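Local coordinates for protein glucose-permease IIA component (Mycoplasma capricolum, PDB 2GPR) that relays a phosphoryl group from phospho-HPr to the EIIB domain, as the IIA domain of the glucose phosphotransferase system, at residues A[36-42]-A[122-128]; A[133-139]-A[150-154]. Numbering follows the deposited sequence.

Contact 1 of 2, residues A[36-42]-A[122-128]; sequences DGFAINP and IKSPIIF
Four backbone hydrogen bonds and a weaker fifth join strands 36-42 and 124-128. Phe38 and Ile126 form an antiparallel hydrogen-bonded pair: Phe38 N to Ile126 O is 3.0 Å, Ile126 N to Phe38 O 2.8 Å. Phe128 N reaches Asp36 O at 2.8 Å and Ser124 N reaches Ile40 O at 2.7 Å. Ile40 N to Ser124 O, 2.9 Å, is bent and weak. The strand axes run at 159°, 4.4 Å apart at closest. Gly37 takes phi/psi 138/-141, where a CB would clash with Ile126 O; Gly37 CA lies 3.3 Å from that oxygen. The Phe38 ring (chi1 p) receives Ile126 (chi1 m) over one face, a CH-pi contact with CB 4.0 Å from the centroid. At the far end Pro42 CG packs on Ile122 CD1 at 3.3 Å. This is an inner strand pair of the large antiparallel EIIA sheet. Edge strand 16-19 flanks 36-42, and strand 74-78, which ends at His78, flanks 124-128.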
ATOM      1  N   ASP A  36      -7.701  -5.611   6.854  1.00 38.08           N
ATOM      2  CA  ASP A  36      -7.660  -4.311   7.539  1.00 37.74           C
ATOM      3  C   ASP A  36      -6.469  -3.519   7.108  1.00 30.48           C
ATOM      4  O   ASP A  36      -5.711  -3.986   6.279  1.00 30.27           O
ATOM      5  CB  ASP A  36      -7.616  -4.479   9.074  1.00 46.26           C
ATOM      6  CG  ASP A  36      -8.343  -3.390   9.830  1.00 53.90           C
ATOM      7  OD1 ASP A  36      -8.191  -2.189   9.289  1.00 55.76           O
ATOM      8  OD2 ASP A  36      -9.037  -3.611  10.817  1.00 56.53           O
ATOM      9  N   GLY A  37      -6.332  -2.313   7.656  1.00 28.45           N
ATOM     10  CA  GLY A  37      -5.209  -1.399   7.340  1.00 26.72           C
ATOM     11  C   GLY A  37      -5.706   0.014   7.193  1.00 23.68           C
ATOM     12  O   GLY A  37      -6.619   0.425   7.865  1.00 25.37           O
ATOM     13  N   PHE A  38      -5.176   0.734   6.258  1.00 20.49           N
ATOM     14  CA  PHE A  38      -5.612   2.106   6.046  1.00 17.32           C
ATOM     15  C   PHE A  38      -5.447   2.555   4.568  1.00 22.14           C
ATOM     16  O   PHE A  38      -5.372   1.749   3.667  1.00 25.71           O
ATOM     17  CB  PHE A  38      -4.872   3.021   6.952  1.00 10.71           C
ATOM     18  CG  PHE A  38      -3.414   2.712   6.817  1.00 11.00           C
ATOM     19  CD1 PHE A  38      -2.846   1.653   7.518  1.00 10.81           C
ATOM     20  CD2 PHE A  38      -2.609   3.431   5.943  1.00 13.12           C
ATOM     21  CE1 PHE A  38      -1.505   1.316   7.387  1.00 12.10           C
ATOM     22  CE2 PHE A  38      -1.252   3.117   5.800  1.00 15.15           C
ATOM     23  CZ  PHE A  38      -0.704   2.052   6.514  1.00 13.08           C
ATOM     24  N   ALA A  39      -5.429   3.846   4.306  1.00 22.34           N
ATOM     25  CA  ALA A  39      -5.304   4.326   2.946  1.00 21.17           C
ATOM     26  C   ALA A  39      -4.488   5.618   2.867  1.00 21.88           C
ATOM     27  O   ALA A  39      -3.994   6.173   3.833  1.00 22.26           O
ATOM     28  CB  ALA A  39      -6.669   4.479   2.266  1.00 19.96           C
ATOM     29  N   ILE A  40      -4.324   6.062   1.692  1.00 23.24           N
ATOM     30  CA  ILE A  40      -3.545   7.187   1.501  1.00 27.48           C
ATOM     31  C   ILE A  40      -4.048   7.995   0.351  1.00 32.25           C
ATOM     32  O   ILE A  40      -4.474   7.466  -0.679  1.00 29.90           O
ATOM     33  CB  ILE A  40      -2.013   6.874   1.461  1.00 30.49           C
ATOM     34  CG1 ILE A  40      -1.168   8.139   1.773  1.00 34.71           C
ATOM     35  CG2 ILE A  40      -1.528   6.235   0.149  1.00 28.12           C
ATOM     36  CD1 ILE A  40       0.332   7.853   1.984  1.00 35.78           C
ATOM     37  N   ASN A  41      -4.083   9.313   0.626  1.00 38.34           N
ATOM     38  CA  ASN A  41      -4.365  10.354  -0.330  1.00 36.68           C
ATOM     39  C   ASN A  41      -3.016  10.781  -0.899  1.00 33.03           C
ATOM     40  O   ASN A  41      -2.279  11.605  -0.273  1.00 33.98           O
ATOM     41  CB  ASN A  41      -5.074  11.534   0.295  1.00 37.92           C
ATOM     42  CG  ASN A  41      -6.271  11.806  -0.512  1.00 41.55           C
ATOM     43  OD1 ASN A  41      -6.190  11.798  -1.748  1.00 42.91           O
ATOM     44  ND2 ASN A  41      -7.420  11.758   0.155  1.00 44.32           N
ATOM     45  N   PRO A  42      -2.663  10.150  -2.040  1.00 28.60           N
ATOM     46  CA  PRO A  42      -1.413  10.410  -2.684  1.00 29.22           C
ATOM     47  C   PRO A  42      -1.260  11.874  -3.096  1.00 29.17           C
ATOM     48  O   PRO A  42      -2.050  12.420  -3.854  1.00 26.89           O
ATOM     49  CB  PRO A  42      -1.335   9.518  -3.935  1.00 30.06           C
ATOM     50  CG  PRO A  42      -2.716   8.924  -4.127  1.00 30.25           C
ATOM     51  CD  PRO A  42      -3.538   9.322  -2.909  1.00 29.38           C
ATOM     52  N   ILE A 122      -8.280   8.056  -6.417  1.00 32.30           N
ATOM     53  CA  ILE A 122      -6.849   7.739  -6.336  1.00 26.43           C
ATOM     54  C   ILE A 122      -6.410   7.438  -4.897  1.00 23.67           C
ATOM     55  O   ILE A 122      -5.249   7.146  -4.627  1.00 23.89           O
ATOM     56  CB  ILE A 122      -5.876   8.670  -7.040  1.00 24.49           C
ATOM     57  CG1 ILE A 122      -5.935  10.073  -6.464  1.00 25.84           C
ATOM     58  CG2 ILE A 122      -6.040   8.676  -8.542  1.00 24.81           C
ATOM     59  CD1 ILE A 122      -4.543  10.642  -6.233  1.00 28.01           C
ATOM     60  N   LYS A 123      -7.338   7.548  -3.976  1.00 20.45           N
ATOM     61  CA  LYS A 123      -7.052   7.204  -2.622  1.00 21.96           C
ATOM     62  C   LYS A 123      -6.617   5.751  -2.663  1.00 22.69           C
ATOM     63  O   LYS A 123      -7.320   4.955  -3.254  1.00 24.04           O
ATOM     64  CB  LYS A 123      -8.311   7.363  -1.818  1.00 23.25           C
ATOM     65  CG  LYS A 123      -8.580   8.800  -1.386  1.00 24.73           C
ATOM     66  CD  LYS A 123      -9.836   8.829  -0.518  1.00 25.82           C
ATOM     67  CE  LYS A 123     -10.710  10.043  -0.740  1.00 25.61           C
ATOM     68  NZ  LYS A 123     -12.041   9.902  -0.114  1.00 27.04           N
ATOM     69  N   SER A 124      -5.400   5.464  -2.184  1.00 22.90           N
ATOM     70  CA  SER A 124      -4.779   4.154  -2.279  1.00 23.97           C
ATOM     71  C   SER A 124      -4.769   3.337  -1.009  1.00 23.00           C
ATOM     72  O   SER A 124      -4.139   3.717  -0.049  1.00 22.71           O
ATOM     73  CB  SER A 124      -3.378   4.288  -2.829  1.00 26.51           C
ATOM     74  OG  SER A 124      -3.415   4.912  -4.123  1.00 28.33           O
ATOM     75  N   PRO A 125      -5.381   2.148  -1.056  1.00 20.51           N
ATOM     76  CA  PRO A 125      -5.448   1.328   0.123  1.00 19.87           C
ATOM     77  C   PRO A 125      -4.227   0.473   0.432  1.00 21.29           C
ATOM     78  O   PRO A 125      -3.560  -0.088  -0.451  1.00 21.12           O
ATOM     79  CB  PRO A 125      -6.715   0.507   0.003  1.00 20.72           C
ATOM     80  CG  PRO A 125      -7.483   1.029  -1.199  1.00 19.64           C
ATOM     81  CD  PRO A 125      -6.574   1.986  -1.928  1.00 18.52           C
ATOM     82  N   ILE A 126      -3.955   0.359   1.733  1.00 22.87           N
ATOM     83  CA  ILE A 126      -2.872  -0.451   2.291  1.00 27.00           C
ATOM     84  C   ILE A 126      -3.495  -1.509   3.197  1.00 27.65           C
ATOM     85  O   ILE A 126      -3.884  -1.225   4.345  1.00 29.08           O
ATOM     86  CB  ILE A 126      -1.893   0.392   3.153  1.00 31.20           C
ATOM     87  CG1 ILE A 126      -1.477   1.692   2.481  1.00 30.05           C
ATOM     88  CG2 ILE A 126      -0.655  -0.424   3.513  1.00 33.00           C
ATOM     89  CD1 ILE A 126      -0.884   1.471   1.099  1.00 29.67           C
ATOM     90  N   ILE A 127      -3.643  -2.721   2.721  1.00 27.22           N
ATOM     91  CA  ILE A 127      -4.280  -3.676   3.596  1.00 26.75           C
ATOM     92  C   ILE A 127      -3.443  -4.851   3.862  1.00 22.62           C
ATOM     93  O   ILE A 127      -2.689  -5.288   3.035  1.00 23.96           O
ATOM     94  CB  ILE A 127      -5.608  -4.156   3.039  1.00 32.82           C
ATOM     95  CG1 ILE A 127      -5.483  -4.414   1.555  1.00 34.88           C
ATOM     96  CG2 ILE A 127      -6.759  -3.170   3.274  1.00 34.35           C
ATOM     97  CD1 ILE A 127      -6.419  -5.549   1.146  1.00 34.81           C
ATOM     98  N   PHE A 128      -3.591  -5.372   5.034  1.00 23.01           N
ATOM     99  CA  PHE A 128      -2.912  -6.582   5.371  1.00 24.30           C
ATOM    100  C   PHE A 128      -3.846  -7.711   4.997  1.00 28.32           C
ATOM    101  O   PHE A 128      -4.958  -7.900   5.618  1.00 27.73           O
ATOM    102  CB  PHE A 128      -2.514  -6.676   6.846  1.00 24.45           C
ATOM    103  CG  PHE A 128      -1.749  -5.480   7.306  1.00 22.95           C
ATOM    104  CD1 PHE A 128      -2.407  -4.267   7.492  1.00 22.03           C
ATOM    105  CD2 PHE A 128      -0.373  -5.546   7.515  1.00 22.22           C
ATOM    106  CE1 PHE A 128      -1.690  -3.125   7.848  1.00 24.49           C
ATOM    107  CE2 PHE A 128       0.339  -4.432   7.956  1.00 22.41           C
ATOM    108  CZ  PHE A 128      -0.318  -3.209   8.084  1.00 22.80           C
TER

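Contact 2 of 2, residues A[133-139]-A[150-154]; sequences GKTLEIV and VAILK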
ATOM      1  N   GLY A 133      -0.345 -11.574  13.557  1.00 44.12           N
ATOM      2  CA  GLY A 133      -0.002 -10.554  14.518  1.00 37.98           C
ATOM      3  C   GLY A 133      -0.951  -9.443  14.275  1.00 36.81           C
ATOM      4  O   GLY A 133      -0.621  -8.308  14.377  1.00 38.64           O
ATOM      5  N   LYS A 134      -2.135  -9.842  13.878  1.00 38.60           N
ATOM      6  CA  LYS A 134      -3.237  -9.007  13.468  1.00 41.01           C
ATOM      7  C   LYS A 134      -3.547  -7.789  14.296  1.00 43.66           C
ATOM      8  O   LYS A 134      -4.743  -7.352  14.342  1.00 46.81           O
ATOM      9  CB  LYS A 134      -4.510  -9.779  13.206  1.00 42.18           C
ATOM     10  CG  LYS A 134      -5.276 -10.086  14.456  1.00 44.34           C
ATOM     11  CD  LYS A 134      -5.899 -11.475  14.405  1.00 46.92           C
ATOM     12  CE  LYS A 134      -4.854 -12.558  14.177  1.00 49.79           C
ATOM     13  NZ  LYS A 134      -4.346 -12.636  12.801  1.00 49.82           N
ATOM     14  N   THR A 135      -2.530  -7.207  14.918  1.00 40.71           N
ATOM     15  CA  THR A 135      -2.812  -5.983  15.606  1.00 40.84           C
ATOM     16  C   THR A 135      -2.059  -4.825  15.046  1.00 36.56           C
ATOM     17  O   THR A 135      -0.841  -4.894  14.935  1.00 35.00           O
ATOM     18  CB  THR A 135      -2.766  -6.049  17.161  1.00 40.75           C
ATOM     19  OG1 THR A 135      -1.495  -5.673  17.655  1.00 39.38           O
ATOM     20  CG2 THR A 135      -3.110  -7.478  17.605  1.00 40.18           C
ATOM     21  N   LEU A 136      -2.791  -3.769  14.705  1.00 34.00           N
ATOM     22  CA  LEU A 136      -2.140  -2.538  14.344  1.00 32.35           C
ATOM     23  C   LEU A 136      -2.083  -1.724  15.636  1.00 31.18           C
ATOM     24  O   LEU A 136      -3.048  -0.988  15.819  1.00 34.93           O
ATOM     25  CB  LEU A 136      -2.996  -1.754  13.333  1.00 34.26           C
ATOM     26  CG  LEU A 136      -2.945  -2.266  11.893  1.00 33.49           C
ATOM     27  CD1 LEU A 136      -1.829  -1.552  11.129  1.00 30.76           C
ATOM     28  CD2 LEU A 136      -2.691  -3.774  11.918  1.00 34.92           C
ATOM     29  N   GLU A 137      -1.074  -1.953  16.582  1.00 27.53           N
ATOM     30  CA  GLU A 137      -1.030  -1.204  17.897  1.00 28.04           C
ATOM     31  C   GLU A 137      -1.273   0.284  17.492  1.00 33.29           C
ATOM     32  O   GLU A 137      -2.281   0.901  17.910  1.00 35.44           O
ATOM     33  CB  GLU A 137       0.279  -1.456  18.897  1.00 23.18           C
ATOM     34  CG  GLU A 137       0.134  -1.614  20.519  1.00 18.41           C
ATOM     35  CD  GLU A 137       1.439  -1.674  21.491  1.00 12.09           C
ATOM     36  OE1 GLU A 137       2.236  -0.748  21.385  1.00  6.37           O
ATOM     37  OE2 GLU A 137       1.663  -2.457  22.412  1.00 13.32           O
ATOM     38  N   ILE A 138      -0.536   0.767  16.488  1.00 32.30           N
ATOM     39  CA  ILE A 138      -0.672   2.161  16.111  1.00 33.00           C
ATOM     40  C   ILE A 138      -0.651   2.479  14.630  1.00 32.76           C
ATOM     41  O   ILE A 138       0.254   2.076  13.907  1.00 36.67           O
ATOM     42  CB  ILE A 138       0.449   2.972  16.796  1.00 34.56           C
ATOM     43  CG1 ILE A 138       0.650   2.520  18.223  1.00 36.85           C
ATOM     44  CG2 ILE A 138       0.237   4.485  16.759  1.00 34.52           C
ATOM     45  CD1 ILE A 138       1.785   1.507  18.342  1.00 40.25           C
ATOM     46  N   VAL A 139      -1.611   3.298  14.196  1.00 27.45           N
ATOM     47  CA  VAL A 139      -1.579   3.820  12.871  1.00 26.43           C
ATOM     48  C   VAL A 139      -1.436   5.333  12.962  1.00 23.81           C
ATOM     49  O   VAL A 139      -2.349   6.007  13.372  1.00 19.74           O
ATOM     50  CB  VAL A 139      -2.780   3.515  11.943  1.00 29.05           C
ATOM     51  CG1 VAL A 139      -2.573   4.304  10.629  1.00 27.45           C
ATOM     52  CG2 VAL A 139      -2.932   2.039  11.628  1.00 29.45           C
ATOM     53  N   VAL A 150       4.085   4.810   9.831  1.00 25.82           N
ATOM     54  CA  VAL A 150       2.654   5.039   9.717  1.00 22.88           C
ATOM     55  C   VAL A 150       1.817   3.957  10.453  1.00 22.29           C
ATOM     56  O   VAL A 150       0.623   4.097  10.658  1.00 24.42           O
ATOM     57  CB  VAL A 150       2.366   5.135   8.189  1.00 21.82           C
ATOM     58  CG1 VAL A 150       1.071   4.486   7.724  1.00 23.35           C
ATOM     59  CG2 VAL A 150       2.435   6.580   7.723  1.00 23.12           C
ATOM     60  N   ALA A 151       2.446   2.866  10.856  1.00 20.50           N
ATOM     61  CA  ALA A 151       1.757   1.807  11.563  1.00 17.31           C
ATOM     62  C   ALA A 151       2.679   0.743  12.009  1.00 17.77           C
ATOM     63  O   ALA A 151       3.744   0.499  11.475  1.00 18.60           O
ATOM     64  CB  ALA A 151       0.644   1.176  10.771  1.00 16.85           C
ATOM     65  N   ILE A 152       2.232   0.122  13.044  1.00 21.56           N
ATOM     66  CA  ILE A 152       2.920  -0.959  13.713  1.00 22.34           C
ATOM     67  C   ILE A 152       1.972  -2.098  13.742  1.00 20.22           C
ATOM     68  O   ILE A 152       0.807  -1.890  14.110  1.00 17.91           O
ATOM     69  CB  ILE A 152       3.225  -0.577  15.182  1.00 23.66           C
ATOM     70  CG1 ILE A 152       4.115   0.641  15.246  1.00 20.03           C
ATOM     71  CG2 ILE A 152       3.869  -1.722  15.941  1.00 23.19           C
ATOM     72  CD1 ILE A 152       5.504   0.367  14.722  1.00 16.79           C
ATOM     73  N   LEU A 153       2.462  -3.238  13.237  1.00 23.48           N
ATOM     74  CA  LEU A 153       1.786  -4.549  13.238  1.00 24.52           C
ATOM     75  C   LEU A 153       2.646  -5.308  14.215  1.00 25.72           C
ATOM     76  O   LEU A 153       3.788  -5.633  13.920  1.00 25.18           O
ATOM     77  CB  LEU A 153       1.648  -5.213  11.814  1.00 24.46           C
ATOM     78  CG  LEU A 153       0.736  -6.466  11.796  1.00 25.77           C
ATOM     79  CD1 LEU A 153      -0.749  -6.117  11.616  1.00 24.28           C
ATOM     80  CD2 LEU A 153       1.180  -7.422  10.691  1.00 26.26           C
ATOM     81  N   LYS A 154       2.204  -5.311  15.459  1.00 29.12           N
ATOM     82  CA  LYS A 154       3.002  -5.814  16.553  1.00 31.33           C
ATOM     83  C   LYS A 154       2.786  -7.274  16.857  1.00 32.01           C
ATOM     84  O   LYS A 154       1.623  -7.680  17.058  1.00 26.82           O
ATOM     85  CB  LYS A 154       2.902  -4.897  17.786  1.00 32.79           C
ATOM     86  CG  LYS A 154       3.990  -5.129  18.833  1.00 33.94           C
ATOM     87  CD  LYS A 154       4.103  -4.029  19.907  1.00 34.57           C
ATOM     88  CE  LYS A 154       5.558  -3.634  20.308  1.00 35.94           C
ATOM     89  NZ  LYS A 154       6.218  -4.488  21.346  1.00 37.44           N
ATOM     90  OXT LYS A 154       3.821  -7.988  16.894  1.00 35.87           O
TER
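Gly133 opens the loop segment beside the chain terminus, with its O 3.4 Å from Leu153 CG. Lys134 turns away, and its NZ bonds to the side chain of Asn131. Thr135 O accepts a hydrogen bond from Lys154 N at 3.1 Å. Leu153 CA also makes a CA-H...O contact with Thr135 O, 3.1 Å. At Leu136 the CA-to-CB bond points away, yet the side chain folds back, and CD1 meets Ala151 CB at 3.7 Å. Leu136 CA lies 3.0 Å from Ile152 O. Glu137 extends beside Lys154, with OE2 3.8 Å from Lys154 CD. Ile138 O accepts a hydrogen bond from Ile152 N at 2.9 Å, although the position of that oxygen is less certain. Ile138 CD1 also rests 4.0 Å from Ile152 CG1. Val139 closes the run with a single backbone bridge to Ala151; Val139 CG2 touches Ala151 CB at 3.8 Å. The loop thus follows strand 149-153 without becoming a regular strand. Across that strand lies 8-11, which pairs with it through a classic beta bulge: Val150 and Ala151 both face Val10. The chemistry is main-chain hydrogen bonding, from Lys154 N and Ile152 N, plus aliphatic contacts, with no salt bridge. Backbone bonding and apolar contact therefore hold the loop along the C-terminal strand, away from the phosphorylation site.

The two contacts follow one another along the chain, and their centres lie 14 Å apart. Side chains of the large sheet bridge the gap. Phe38 CZ meets Val150 CG1 at 3.2 Å, and Phe38 CE1 meets Ala151 CB at 4.0 Å. Phe128 CE1 touches Leu136 CD1 at 3.6 Å, so both segments of contact 2 pack on the aromatic rings of contact 1. The active site lies toward contact 1. The side chain of Pro125 is about 4 Å from that of His78, probably the histidine that carries the phosphoryl group, unmodified here. Ser124 is about 9 Å, side chain to side chain, from His63, probably important for phospho-donor activity. Contact 2 lies away from both histidines.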